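Local atomic coordinates of LS-24 (Lathyrus sativus, PDB entry 3LP9), a protein that probably binds hemin as a monomer or spermine as a dimer, and may take part in the oxidative stress response and polyamine biosynthesis. Residues Asn72-Ile77 / Cys83-Tyr88; Ala176-His181 / Tyr187-Asp192; Pro163-Thr168 / Ala195-Thr200. All coordinates share one frame; numbering follows the deposited sequence.

Contact 1: Asn72-Ile77 / Cys83-Tyr88; sequences NNEAFI and CALIDY
Leu85 lays its CD1 methyl over the centre of one face of the Phe76 ring, a CH-pi contact with CD1 3.8 Å from the ring centroid. The leucine reaches it by holding CG anti to the backbone N (chi1 180°), which also sends CD2 to within 3.5 Å of OE1 of Glu74. On the other face of the sheet Ile77 and Ile86 meet at about a right angle, CD1 of Ile77 touching CG2 of Ile86 at 3.6 Å, while Ala84 CB rests on Ile77 CG1. Beyond Ile86 the Tyr88 ring turns one face to CB of Asn73.

These side chains are set by backbone pairing. Ile86 N bonds to Ala75 O almost straight at 2.9 Å, the reverse bond is longer, and Ile77 and Ala84 form a second hydrogen-bonded pair. Past the strand ends, Tyr88 N reaches Asn73 O at 3.0 Å. Waters bridge the polar atoms at this end: one joins Asn72 O, Glu74 O and Tyr88 OH, and another links Asn73 ND2 to Asp87 OD1, which also takes the backbone N-H of Ala89. Ser13 gives its backbone N-H to Tyr88 OH and its hydroxyl to Asn73 OD1, tying this end to the loop after strand 6-11, and the Phe108 ring meets that of Phe76. The whole is an antiparallel beta hairpin, strands 74-79 and 82-87, within one of the four blades of the hemopexin propeller.

Contact 2: Ala176-His181 / Tyr187-Asp192; sequences AAFASH and YFFKDD
The Phe178 and Tyr187 rings lie side by side with their planes only 24° apart, yet slid so far that they barely overlap; their closest atoms are CZ of Phe178 and CD2 of Tyr187, 3.3 Å apart. At the edge of the Phe178 ring, in its plane, comes CZ of Phe189, and the Phe189 ring in turn takes Ala176 CB at its own edge. This aromatic row lines one side of a beta hairpin, strands 176-179 and 185-190, in the last blade of the hemopexin propeller. Phe178 CG sits between its backbone N and carbonyl carbon (chi1 82°), leaning the ring toward the partner strand. With an alanine in place of Phe178, a gap would probably open beside Tyr187 and Phe189 and their rings would be less held. Tyr31 meets Phe178 edge-to-face, as Phe20 does Phe189, so the row also packs against the first blade. Strand 176-179 lines the propeller axis, the side chain of Phe178 about 4 Å from a bound sodium ion and that of Ala176 about 5 Å from the calcium ion that Asp175 helps bind.

On the opposite side Ala177 CB touches CD1 of Phe188. Along the backbones, Phe178 and Tyr187 exchange two bonds; Phe189 N gives a shorter one to Ala176 O at 2.8 Å. Tyr187 OH bonds to Tyr217 OH and to a water that sits 2.6 Å from Ser180 OG.

Contact 3: Pro163-Thr168 / Ala195-Thr200; sequences PCFRNT and ARVKVT
A short 3-10 turn, residues 163-165, runs on into a type II beta turn from Phe165 to Thr168 and passes the strand 195-198 at a distance, the nearest CA atoms, those of Cys164 and Val197, being 8.2 Å apart, so that side chains alone bridge the two segments. Val197 does most of the work, using both of its methyls. CG1 stands anti to the backbone N (chi1 -180°) and meets SG of Cys164 at 3.8 Å. CG2 branches to the Phe165 ring, approaching CE1 at 3.6 Å and CZ only slightly farther off, and it comes in obliquely rather than squarely on the ring. The same ring atom, CE1, also meets CB of Ala195, two residues back along the strand, at 4.3 Å. The CE1-CZ side of the Phe165 ring therefore touches both Ala195 and Val197, which point toward this segment, while the intervening Arg196 points away and pairs with Glu185 in a salt bridge.

Cys164 adds to this from its own segment: with SG between its backbone N and carbonyl carbon (chi1 58°), the sulfur lies above one face of the Phe165 ring, offset toward the rim, as well as against the valine. The backbone bond from Arg166 N to Pro163 O, 3.0 Å long, closes the 3-10 turn that carries both side chains. Further out, Phe188 meets the Phe165 ring edge-to-face, and Phe170 packs on both that ring and Ala195. The contact is thus a small apolar cluster between the connection that follows helix 158-161 and the third strand of the next sheet, a packing of linker against blade in the hemopexin beta-propeller.

In the fold
From the N terminus, contact 1 comes first: it closes the short hairpin loop between 72-77 and 83-88 in the second sheet, well before the others open. Contact 3 opens next at 163-168, in the connection from the third sheet to the fourth, and closes only at 195-200. Contact 2, the hairpin 176-181 with 187-192, is nested inside that long loop. Contacts 2 and 3 touch through neighbouring strands 185-190 and 193-198, where Phe188 O and Ala195 N are probably hydrogen-bonded, so the incoming connection and the first three strands of the fourth sheet form one unit. Contact 1 stays apart, its centre about 27 Å from that of contact 3, on the opposite side of the chain's centre.

Contact 1: Asn72-Ile77 / Cys83-Tyr88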
ATOM      1  N   ASN A  72       9.422 -21.067  11.364  1.00 16.80           N
ATOM      2  CA  ASN A  72       9.131 -21.916  10.221  1.00 16.97           C
ATOM      3  C   ASN A  72       9.563 -21.218   8.932  1.00 16.60           C
ATOM      4  O   ASN A  72      10.691 -20.697   8.858  1.00 17.26           O
ATOM      5  CB  ASN A  72       7.646 -22.313  10.232  1.00 17.25           C
ATOM      6  CG  ASN A  72       7.326 -23.214  11.389  1.00 16.55           C
ATOM      7  OD1 ASN A  72       8.086 -24.096  11.674  1.00 17.96           O
ATOM      8  ND2 ASN A  72       6.247 -22.953  12.091  1.00 16.62           N
ATOM      9  N   ASN A  73       8.698 -21.194   7.932  1.00 16.13           N
ATOM     10  CA  ASN A  73       9.063 -20.523   6.696  1.00 16.30           C
ATOM     11  C   ASN A  73       8.331 -19.190   6.599  1.00 16.05           C
ATOM     12  O   ASN A  73       8.010 -18.764   5.523  1.00 16.38           O
ATOM     13  CB  ASN A  73       8.769 -21.379   5.438  1.00 16.21           C
ATOM     14  CG  ASN A  73       9.434 -22.757   5.470  1.00 15.78           C
ATOM     15  OD1 ASN A  73      10.413 -22.972   6.160  1.00 16.04           O
ATOM     16  ND2 ASN A  73       8.898 -23.683   4.694  1.00 14.82           N
ATOM     17  N   GLU A  74       8.087 -18.529   7.729  1.00 16.32           N
ATOM     18  CA  GLU A  74       7.444 -17.216   7.728  1.00 16.42           C
ATOM     19  C   GLU A  74       8.337 -16.044   8.116  1.00 16.34           C
ATOM     20  O   GLU A  74       9.348 -16.238   8.755  1.00 16.40           O
ATOM     21  CB  GLU A  74       6.225 -17.219   8.643  1.00 16.09           C
ATOM     22  CG  GLU A  74       5.197 -18.251   8.210  1.00 17.89           C
ATOM     23  CD  GLU A  74       3.991 -18.325   9.092  1.00 16.48           C
ATOM     24  OE1 GLU A  74       3.713 -17.334   9.809  1.00 17.20           O
ATOM     25  OE2 GLU A  74       3.306 -19.364   9.045  1.00 17.00           O
ATOM     26  N   ALA A  75       7.938 -14.831   7.680  1.00 16.09           N
ATOM     27  CA  ALA A  75       8.671 -13.538   7.876  1.00 15.45           C
ATOM     28  C   ALA A  75       7.706 -12.369   7.619  1.00 14.97           C
ATOM     29  O   ALA A  75       6.831 -12.445   6.775  1.00 14.01           O
ATOM     30  CB  ALA A  75       9.855 -13.413   6.965  1.00 14.11           C
ATOM     31  N   PHE A  76       7.928 -11.285   8.367  1.00 15.24           N
ATOM     32  CA  PHE A  76       7.221 -10.025   8.210  1.00 14.78           C
ATOM     33  C   PHE A  76       8.058  -9.177   7.268  1.00 14.97           C
ATOM     34  O   PHE A  76       9.279  -9.127   7.373  1.00 15.92           O
ATOM     35  CB  PHE A  76       7.043  -9.304   9.574  1.00 15.13           C
ATOM     36  CG  PHE A  76       5.722  -9.589  10.259  1.00 15.26           C
ATOM     37  CD1 PHE A  76       4.541  -9.040   9.775  1.00 13.58           C
ATOM     38  CD2 PHE A  76       5.659 -10.430  11.368  1.00 13.85           C
ATOM     39  CE1 PHE A  76       3.346  -9.286  10.392  1.00 13.79           C
ATOM     40  CE2 PHE A  76       4.466 -10.687  11.980  1.00 14.70           C
ATOM     41  CZ  PHE A  76       3.305 -10.135  11.506  1.00 13.65           C
ATOM     42  N   ILE A  77       7.406  -8.560   6.316  1.00 15.05           N
ATOM     43  CA  ILE A  77       8.052  -7.642   5.371  1.00 15.25           C
ATOM     44  C   ILE A  77       7.369  -6.303   5.498  1.00 15.18           C
ATOM     45  O   ILE A  77       6.227  -6.217   5.952  1.00 15.58           O
ATOM     46  CB  ILE A  77       7.981  -8.167   3.888  1.00 15.33           C
ATOM     47  CG1 ILE A  77       6.542  -8.396   3.412  1.00 14.10           C
ATOM     48  CG2 ILE A  77       8.794  -9.449   3.769  1.00 16.29           C
ATOM     49  CD1 ILE A  77       6.410  -8.907   2.011  1.00 13.54           C
ATOM     50  N   CYS A  83       2.867  -3.386   6.004  1.00 16.39           N
ATOM     51  CA  CYS A  83       3.608  -4.601   6.285  1.00 16.42           C
ATOM     52  C   CYS A  83       2.777  -5.848   5.964  1.00 16.08           C
ATOM     53  O   CYS A  83       1.536  -5.806   5.823  1.00 16.88           O
ATOM     54  CB  CYS A  83       4.078  -4.640   7.733  1.00 16.30           C
ATOM     55  SG  CYS A  83       2.832  -5.012   8.853  1.00 17.03           S
ATOM     56  N   ALA A  84       3.455  -6.969   5.832  1.00 16.09           N
ATOM     57  CA  ALA A  84       2.756  -8.240   5.494  1.00 15.76           C
ATOM     58  C   ALA A  84       3.474  -9.420   6.159  1.00 15.08           C
ATOM     59  O   ALA A  84       4.697  -9.385   6.341  1.00 15.22           O
ATOM     60  CB  ALA A  84       2.620  -8.415   3.972  1.00 14.61           C
ATOM     61  N   LEU A  85       2.716 -10.444   6.516  1.00 15.13           N
ATOM     62  CA  LEU A  85       3.301 -11.694   6.969  1.00 15.28           C
ATOM     63  C   LEU A  85       3.273 -12.711   5.827  1.00 15.56           C
ATOM     64  O   LEU A  85       2.221 -13.033   5.362  1.00 16.33           O
ATOM     65  CB  LEU A  85       2.541 -12.231   8.142  1.00 14.92           C
ATOM     66  CG  LEU A  85       3.059 -13.541   8.704  1.00 15.74           C
ATOM     67  CD1 LEU A  85       4.477 -13.258   9.263  1.00 17.38           C
ATOM     68  CD2 LEU A  85       2.169 -14.146   9.734  1.00 14.91           C
ATOM     69  N   ILE A  86       4.417 -13.206   5.375  1.00 15.59           N
ATOM     70  CA  ILE A  86       4.484 -14.124   4.246  1.00 16.02           C
ATOM     71  C   ILE A  86       5.061 -15.517   4.589  1.00 16.79           C
ATOM     72  O   ILE A  86       5.682 -15.726   5.633  1.00 16.46           O
ATOM     73  CB  ILE A  86       5.346 -13.536   3.067  1.00 16.11           C
ATOM     74  CG1 ILE A  86       6.854 -13.603   3.422  1.00 16.08           C
ATOM     75  CG2 ILE A  86       4.882 -12.132   2.723  1.00 14.61           C
ATOM     76  CD1 ILE A  86       7.796 -13.117   2.274  1.00 15.95           C
ATOM     77  N   ASP A  87       4.798 -16.475   3.686  1.00 17.33           N
ATOM     78  CA  ASP A  87       5.441 -17.753   3.724  1.00 16.51           C
ATOM     79  C   ASP A  87       6.329 -17.744   2.512  1.00 16.56           C
ATOM     80  O   ASP A  87       5.814 -17.732   1.422  1.00 16.59           O
ATOM     81  CB  ASP A  87       4.455 -18.915   3.639  1.00 16.90           C
ATOM     82  CG  ASP A  87       5.162 -20.250   3.914  1.00 18.02           C
ATOM     83  OD1 ASP A  87       6.101 -20.559   3.111  1.00 17.84           O
ATOM     84  OD2 ASP A  87       4.871 -20.929   4.951  1.00 17.09           O
ATOM     85  N   TYR A  88       7.657 -17.710   2.690  1.00 16.31           N
ATOM     86  CA  TYR A  88       8.554 -17.584   1.538  1.00 16.10           C
ATOM     87  C   TYR A  88       8.976 -18.966   0.998  1.00 15.67           C
ATOM     88  O   TYR A  88       9.887 -19.052   0.211  1.00 15.40           O
ATOM     89  CB  TYR A  88       9.800 -16.744   1.886  1.00 16.14           C
ATOM     90  CG  TYR A  88      10.585 -17.297   3.074  1.00 15.46           C
ATOM     91  CD1 TYR A  88      10.281 -16.878   4.386  1.00 15.97           C
ATOM     92  CD2 TYR A  88      11.590 -18.262   2.904  1.00 15.09           C
ATOM     93  CE1 TYR A  88      10.961 -17.381   5.477  1.00 13.35           C
ATOM     94  CE2 TYR A  88      12.282 -18.791   4.017  1.00 13.53           C
ATOM     95  CZ  TYR A  88      11.970 -18.338   5.277  1.00 14.68           C
ATOM     96  OH  TYR A  88      12.639 -18.798   6.397  1.00 15.90           O
TER
HETATM   97  O   HOH W   1      11.378 -18.081   9.066  1.00 13.91           O
HETATM   98  O   HOH W   2       6.319 -23.242   3.286  1.00 15.81           O
HETATM   99  O   HOH W   3       6.011 -21.873   7.622  1.00 16.68           O

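Contact 2: Ala176-His181 / Tyr187-Asp192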
ATOM      1  N   ALA A 176      19.776  -2.255   7.247  1.00 15.13           N
ATOM      2  CA  ALA A 176      19.159  -3.568   7.339  1.00 15.37           C
ATOM      3  C   ALA A 176      19.876  -4.413   8.421  1.00 15.78           C
ATOM      4  O   ALA A 176      20.963  -4.045   8.929  1.00 15.85           O
ATOM      5  CB  ALA A 176      19.253  -4.267   6.059  1.00 14.69           C
ATOM      6  N   ALA A 177      19.302  -5.580   8.707  1.00 15.64           N
ATOM      7  CA  ALA A 177      19.887  -6.501   9.665  1.00 15.45           C
ATOM      8  C   ALA A 177      19.275  -7.876   9.558  1.00 15.11           C
ATOM      9  O   ALA A 177      18.270  -8.036   8.889  1.00 15.72           O
ATOM     10  CB  ALA A 177      19.750  -5.952  11.074  1.00 14.88           C
ATOM     11  N   PHE A 178      19.886  -8.864  10.222  1.00 15.27           N
ATOM     12  CA  PHE A 178      19.340 -10.220  10.373  1.00 15.17           C
ATOM     13  C   PHE A 178      20.203 -11.019  11.365  1.00 14.85           C
ATOM     14  O   PHE A 178      21.382 -10.885  11.361  1.00 14.72           O
ATOM     15  CB  PHE A 178      19.166 -10.986   8.999  1.00 15.34           C
ATOM     16  CG  PHE A 178      20.445 -11.649   8.479  1.00 16.13           C
ATOM     17  CD1 PHE A 178      21.458 -10.894   7.888  1.00 16.29           C
ATOM     18  CD2 PHE A 178      20.632 -13.028   8.611  1.00 16.90           C
ATOM     19  CE1 PHE A 178      22.634 -11.522   7.462  1.00 16.90           C
ATOM     20  CE2 PHE A 178      21.806 -13.658   8.171  1.00 16.24           C
ATOM     21  CZ  PHE A 178      22.794 -12.924   7.608  1.00 15.22           C
ATOM     22  N   ALA A 179      19.550 -11.837  12.194  1.00 15.08           N
ATOM     23  CA  ALA A 179      20.142 -12.825  13.098  1.00 15.15           C
ATOM     24  C   ALA A 179      20.741 -14.026  12.320  1.00 16.12           C
ATOM     25  O   ALA A 179      20.036 -14.667  11.542  1.00 15.58           O
ATOM     26  CB  ALA A 179      19.083 -13.320  14.007  1.00 14.12           C
ATOM     27  N   SER A 180      22.014 -14.335  12.591  1.00 15.40           N
ATOM     28  CA  SER A 180      22.704 -15.445  12.036  1.00 14.95           C
ATOM     29  C   SER A 180      22.196 -16.806  12.534  1.00 15.93           C
ATOM     30  O   SER A 180      21.514 -16.926  13.573  1.00 14.16           O
ATOM     31  CB  SER A 180      24.176 -15.299  12.408  1.00 15.99           C
ATOM     32  OG  SER A 180      25.030 -16.066  11.569  1.00 15.57           O
ATOM     33  N   HIS A 181      22.550 -17.842  11.756  1.00 15.96           N
ATOM     34  CA  HIS A 181      22.301 -19.220  12.117  1.00 16.46           C
ATOM     35  C   HIS A 181      23.264 -19.555  13.273  1.00 17.07           C
ATOM     36  O   HIS A 181      23.106 -20.561  14.018  1.00 16.36           O
ATOM     37  CB  HIS A 181      22.580 -20.101  10.920  1.00 16.25           C
ATOM     38  CG  HIS A 181      21.545 -20.004   9.840  1.00 17.07           C
ATOM     39  ND1 HIS A 181      20.424 -20.818   9.805  1.00 17.43           N
ATOM     40  CD2 HIS A 181      21.479 -19.239   8.726  1.00 15.32           C
ATOM     41  CE1 HIS A 181      19.696 -20.533   8.730  1.00 15.21           C
ATOM     42  NE2 HIS A 181      20.310 -19.574   8.067  1.00 15.63           N
ATOM     43  N   TYR A 187      23.939  -9.500  12.180  1.00 15.53           N
ATOM     44  CA  TYR A 187      24.556  -8.717  11.157  1.00 15.40           C
ATOM     45  C   TYR A 187      23.766  -7.448  10.998  1.00 15.43           C
ATOM     46  O   TYR A 187      22.548  -7.474  10.920  1.00 16.70           O
ATOM     47  CB  TYR A 187      24.621  -9.474   9.806  1.00 15.64           C
ATOM     48  CG  TYR A 187      25.587 -10.604   9.737  1.00 14.72           C
ATOM     49  CD1 TYR A 187      26.947 -10.370   9.674  1.00 15.85           C
ATOM     50  CD2 TYR A 187      25.140 -11.940   9.747  1.00 16.35           C
ATOM     51  CE1 TYR A 187      27.862 -11.426   9.634  1.00 14.97           C
ATOM     52  CE2 TYR A 187      26.016 -12.996   9.687  1.00 14.74           C
ATOM     53  CZ  TYR A 187      27.375 -12.740   9.652  1.00 15.39           C
ATOM     54  OH  TYR A 187      28.239 -13.774   9.635  1.00 15.17           O
ATOM     55  N   PHE A 188      24.472  -6.327  10.937  1.00 16.17           N
ATOM     56  CA  PHE A 188      23.893  -4.967  10.734  1.00 15.74           C
ATOM     57  C   PHE A 188      24.549  -4.421   9.511  1.00 15.61           C
ATOM     58  O   PHE A 188      25.773  -4.526   9.353  1.00 16.11           O
ATOM     59  CB  PHE A 188      24.176  -4.016  11.955  1.00 15.18           C
ATOM     60  CG  PHE A 188      23.468  -4.428  13.218  1.00 15.81           C
ATOM     61  CD1 PHE A 188      22.177  -3.933  13.513  1.00 15.57           C
ATOM     62  CD2 PHE A 188      24.052  -5.348  14.096  1.00 15.70           C
ATOM     63  CE1 PHE A 188      21.505  -4.374  14.651  1.00 15.07           C
ATOM     64  CE2 PHE A 188      23.385  -5.755  15.231  1.00 14.32           C
ATOM     65  CZ  PHE A 188      22.101  -5.248  15.504  1.00 13.39           C
ATOM     66  N   PHE A 189      23.747  -3.839   8.624  1.00 16.17           N
ATOM     67  CA  PHE A 189      24.302  -3.233   7.403  1.00 16.17           C
ATOM     68  C   PHE A 189      23.984  -1.741   7.398  1.00 16.59           C
ATOM     69  O   PHE A 189      22.970  -1.279   7.966  1.00 16.27           O
ATOM     70  CB  PHE A 189      23.706  -3.871   6.132  1.00 16.12           C
ATOM     71  CG  PHE A 189      23.857  -5.382   6.049  1.00 15.72           C
ATOM     72  CD1 PHE A 189      25.119  -5.988   5.912  1.00 16.40           C
ATOM     73  CD2 PHE A 189      22.729  -6.207   6.104  1.00 17.27           C
ATOM     74  CE1 PHE A 189      25.246  -7.376   5.833  1.00 14.93           C
ATOM     75  CE2 PHE A 189      22.835  -7.612   6.022  1.00 16.39           C
ATOM     76  CZ  PHE A 189      24.122  -8.194   5.873  1.00 15.79           C
ATOM     77  N   LYS A 190      24.848  -1.010   6.720  1.00 16.11           N
ATOM     78  CA  LYS A 190      24.724   0.419   6.587  1.00 16.39           C
ATOM     79  C   LYS A 190      25.666   0.801   5.482  1.00 16.24           C
ATOM     80  O   LYS A 190      26.910   0.584   5.579  1.00 16.88           O
ATOM     81  CB  LYS A 190      25.107   1.130   7.882  1.00 16.10           C
ATOM     82  CG  LYS A 190      24.992   2.602   7.773  1.00 16.58           C
ATOM     83  CD  LYS A 190      24.062   3.060   8.823  1.00 16.29           C
ATOM     84  CE  LYS A 190      23.996   4.539   8.853  1.00 17.13           C
ATOM     85  NZ  LYS A 190      23.369   4.971  10.117  1.00 15.71           N
ATOM     86  N   ASP A 191      25.088   1.313   4.411  1.00 16.19           N
ATOM     87  CA  ASP A 191      25.861   1.646   3.185  1.00 16.77           C
ATOM     88  C   ASP A 191      26.667   0.424   2.749  1.00 16.40           C
ATOM     89  O   ASP A 191      26.101  -0.648   2.592  1.00 17.34           O
ATOM     90  CB  ASP A 191      26.766   2.888   3.379  1.00 16.49           C
ATOM     91  CG  ASP A 191      26.050   3.999   4.142  1.00 17.64           C
ATOM     92  OD1 ASP A 191      24.867   4.265   3.794  1.00 18.39           O
ATOM     93  OD2 ASP A 191      26.633   4.561   5.114  1.00 18.17           O
ATOM     94  N   ASP A 192      27.957   0.613   2.483  1.00 16.95           N
ATOM     95  CA  ASP A 192      28.885  -0.454   2.037  1.00 16.01           C
ATOM     96  C   ASP A 192      29.557  -1.178   3.190  1.00 15.75           C
ATOM     97  O   ASP A 192      30.498  -1.909   2.960  1.00 15.59           O
ATOM     98  CB  ASP A 192      29.977   0.115   1.109  1.00 16.15           C
ATOM     99  CG  ASP A 192      30.770   1.263   1.740  1.00 15.60           C
ATOM    100  OD1 ASP A 192      30.228   2.089   2.521  1.00 15.97           O
ATOM    101  OD2 ASP A 192      31.967   1.329   1.459  1.00 15.91           O
TER
HETATM  102  O   HOH W   4      27.543 -15.408  11.910  1.00 15.69           O

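Contact 3: Pro163-Thr168 / Ala195-Thr200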
ATOM      1  N   PRO A 163      25.941  -0.724  23.478  1.00 17.48           N
ATOM      2  CA  PRO A 163      27.173   0.043  23.751  1.00 18.14           C
ATOM      3  C   PRO A 163      28.266  -0.209  22.677  1.00 17.62           C
ATOM      4  O   PRO A 163      29.071   0.661  22.341  1.00 17.17           O
ATOM      5  CB  PRO A 163      27.604  -0.471  25.150  1.00 17.89           C
ATOM      6  CG  PRO A 163      26.273  -0.945  25.794  1.00 17.46           C
ATOM      7  CD  PRO A 163      25.648  -1.661  24.588  1.00 18.00           C
ATOM      8  N   CYS A 164      28.240  -1.397  22.103  1.00 17.85           N
ATOM      9  CA  CYS A 164      29.219  -1.739  21.090  1.00 17.72           C
ATOM     10  C   CYS A 164      29.092  -0.836  19.848  1.00 17.92           C
ATOM     11  O   CYS A 164      30.020  -0.773  19.027  1.00 16.98           O
ATOM     12  CB  CYS A 164      29.082  -3.218  20.725  1.00 17.57           C
ATOM     13  SG  CYS A 164      27.448  -3.780  20.088  1.00 18.42           S
ATOM     14  N   PHE A 165      27.935  -0.139  19.729  1.00 17.97           N
ATOM     15  CA  PHE A 165      27.653   0.746  18.577  1.00 17.76           C
ATOM     16  C   PHE A 165      28.054   2.199  18.816  1.00 18.05           C
ATOM     17  O   PHE A 165      28.054   2.980  17.882  1.00 18.11           O
ATOM     18  CB  PHE A 165      26.184   0.669  18.164  1.00 17.33           C
ATOM     19  CG  PHE A 165      25.831  -0.576  17.347  1.00 16.74           C
ATOM     20  CD1 PHE A 165      26.816  -1.296  16.684  1.00 16.86           C
ATOM     21  CD2 PHE A 165      24.494  -0.981  17.213  1.00 15.52           C
ATOM     22  CE1 PHE A 165      26.462  -2.444  15.919  1.00 17.40           C
ATOM     23  CE2 PHE A 165      24.140  -2.080  16.454  1.00 15.30           C
ATOM     24  CZ  PHE A 165      25.115  -2.812  15.799  1.00 14.77           C
ATOM     25  N   ARG A 166      28.387   2.563  20.058  1.00 18.26           N
ATOM     26  CA  ARG A 166      28.812   3.929  20.395  1.00 17.86           C
ATOM     27  C   ARG A 166      30.013   4.387  19.563  1.00 17.34           C
ATOM     28  O   ARG A 166      30.941   3.628  19.372  1.00 17.44           O
ATOM     29  CB  ARG A 166      29.235   3.956  21.819  1.00 18.01           C
ATOM     30  CG  ARG A 166      28.244   4.594  22.652  1.00 19.52           C
ATOM     31  CD  ARG A 166      28.298   3.904  23.989  1.00 20.93           C
ATOM     32  NE  ARG A 166      26.960   3.531  24.463  1.00 18.93           N
ATOM     33  CZ  ARG A 166      26.717   3.088  25.699  1.00 20.54           C
ATOM     34  NH1 ARG A 166      27.723   2.957  26.570  1.00 18.37           N
ATOM     35  NH2 ARG A 166      25.479   2.771  26.069  1.00 19.66           N
ATOM     36  N   ASN A 167      29.990   5.610  19.043  1.00 17.11           N
ATOM     37  CA  ASN A 167      31.108   6.126  18.236  1.00 17.24           C
ATOM     38  C   ASN A 167      31.370   5.333  16.968  1.00 16.54           C
ATOM     39  O   ASN A 167      32.503   5.236  16.527  1.00 16.21           O
ATOM     40  CB  ASN A 167      32.399   6.239  19.087  1.00 17.28           C
ATOM     41  CG  ASN A 167      32.207   7.126  20.313  1.00 19.10           C
ATOM     42  OD1 ASN A 167      31.744   8.288  20.217  1.00 19.22           O
ATOM     43  ND2 ASN A 167      32.509   6.569  21.498  1.00 21.12           N
ATOM     44  N   THR A 168      30.308   4.735  16.434  1.00 16.28           N
ATOM     45  CA  THR A 168      30.310   3.967  15.196  1.00 16.09           C
ATOM     46  C   THR A 168      29.129   4.520  14.402  1.00 16.12           C
ATOM     47  O   THR A 168      28.311   5.261  14.926  1.00 16.44           O
ATOM     48  CB  THR A 168      30.156   2.421  15.422  1.00 16.39           C
ATOM     49  OG1 THR A 168      28.813   2.075  15.814  1.00 15.75           O
ATOM     50  CG2 THR A 168      31.112   1.914  16.488  1.00 15.82           C
ATOM     51  N   ALA A 195      28.481  -4.795  10.318  1.00 16.50           N
ATOM     52  CA  ALA A 195      29.032  -5.048  11.628  1.00 15.78           C
ATOM     53  C   ALA A 195      28.476  -6.458  11.991  1.00 15.80           C
ATOM     54  O   ALA A 195      27.289  -6.761  11.841  1.00 16.06           O
ATOM     55  CB  ALA A 195      28.576  -3.990  12.571  1.00 13.79           C
ATOM     56  N   ARG A 196      29.381  -7.357  12.332  1.00 16.49           N
ATOM     57  CA  ARG A 196      29.010  -8.680  12.810  1.00 16.54           C
ATOM     58  C   ARG A 196      29.060  -8.567  14.325  1.00 16.07           C
ATOM     59  O   ARG A 196      30.107  -8.418  14.897  1.00 15.38           O
ATOM     60  CB  ARG A 196      29.988  -9.730  12.314  1.00 16.30           C
ATOM     61  CG  ARG A 196      29.581 -11.068  12.791  1.00 16.69           C
ATOM     62  CD  ARG A 196      30.785 -11.853  13.049  1.00 18.79           C
ATOM     63  NE  ARG A 196      30.735 -13.263  12.625  1.00 17.59           N
ATOM     64  CZ  ARG A 196      31.800 -13.871  12.122  1.00 16.64           C
ATOM     65  NH1 ARG A 196      32.910 -13.165  11.937  1.00 18.03           N
ATOM     66  NH2 ARG A 196      31.745 -15.150  11.774  1.00 17.90           N
ATOM     67  N   VAL A 197      27.892  -8.605  14.961  1.00 16.71           N
ATOM     68  CA  VAL A 197      27.826  -8.392  16.433  1.00 17.50           C
ATOM     69  C   VAL A 197      27.493  -9.670  17.190  1.00 17.41           C
ATOM     70  O   VAL A 197      26.772 -10.522  16.688  1.00 17.89           O
ATOM     71  CB  VAL A 197      26.773  -7.270  16.752  1.00 16.38           C
ATOM     72  CG1 VAL A 197      26.673  -7.017  18.176  1.00 17.60           C
ATOM     73  CG2 VAL A 197      27.190  -5.982  16.060  1.00 17.17           C
ATOM     74  N   LYS A 198      27.979  -9.779  18.424  1.00 18.31           N
ATOM     75  CA  LYS A 198      27.619 -10.874  19.350  1.00 18.27           C
ATOM     76  C   LYS A 198      26.788 -10.242  20.450  1.00 18.80           C
ATOM     77  O   LYS A 198      27.272  -9.357  21.174  1.00 18.86           O
ATOM     78  CB  LYS A 198      28.883 -11.524  19.941  1.00 18.90           C
ATOM     79  CG  LYS A 198      28.726 -12.234  21.351  1.00 19.79           C
ATOM     80  CD  LYS A 198      28.056 -13.566  21.204  1.00 19.41           C
ATOM     81  CE  LYS A 198      29.115 -14.620  21.203  1.00 20.33           C
ATOM     82  NZ  LYS A 198      28.404 -15.893  21.610  1.00 21.13           N
ATOM     83  N   VAL A 199      25.525 -10.662  20.558  1.00 18.92           N
ATOM     84  CA  VAL A 199      24.624 -10.116  21.550  1.00 18.98           C
ATOM     85  C   VAL A 199      24.322 -11.165  22.620  1.00 19.64           C
ATOM     86  O   VAL A 199      24.798 -12.311  22.589  1.00 20.34           O
ATOM     87  CB  VAL A 199      23.343  -9.501  20.960  1.00 18.68           C
ATOM     88  CG1 VAL A 199      23.641  -8.678  19.700  1.00 18.69           C
ATOM     89  CG2 VAL A 199      22.345 -10.587  20.596  1.00 19.30           C
ATOM     90  N   THR A 200      23.525 -10.765  23.592  1.00 20.84           N
ATOM     91  CA  THR A 200      23.309 -11.559  24.821  1.00 21.40           C
ATOM     92  C   THR A 200      22.123 -10.740  25.436  1.00 21.79           C
ATOM     93  O   THR A 200      22.223  -9.472  25.491  1.00 22.45           O
ATOM     94  CB  THR A 200      24.696 -11.581  25.566  1.00 21.35           C
ATOM     95  OG1 THR A 200      24.954 -12.868  26.182  1.00 20.84           O
ATOM     96  CG2 THR A 200      24.893 -10.376  26.548  1.00 22.43           C
TER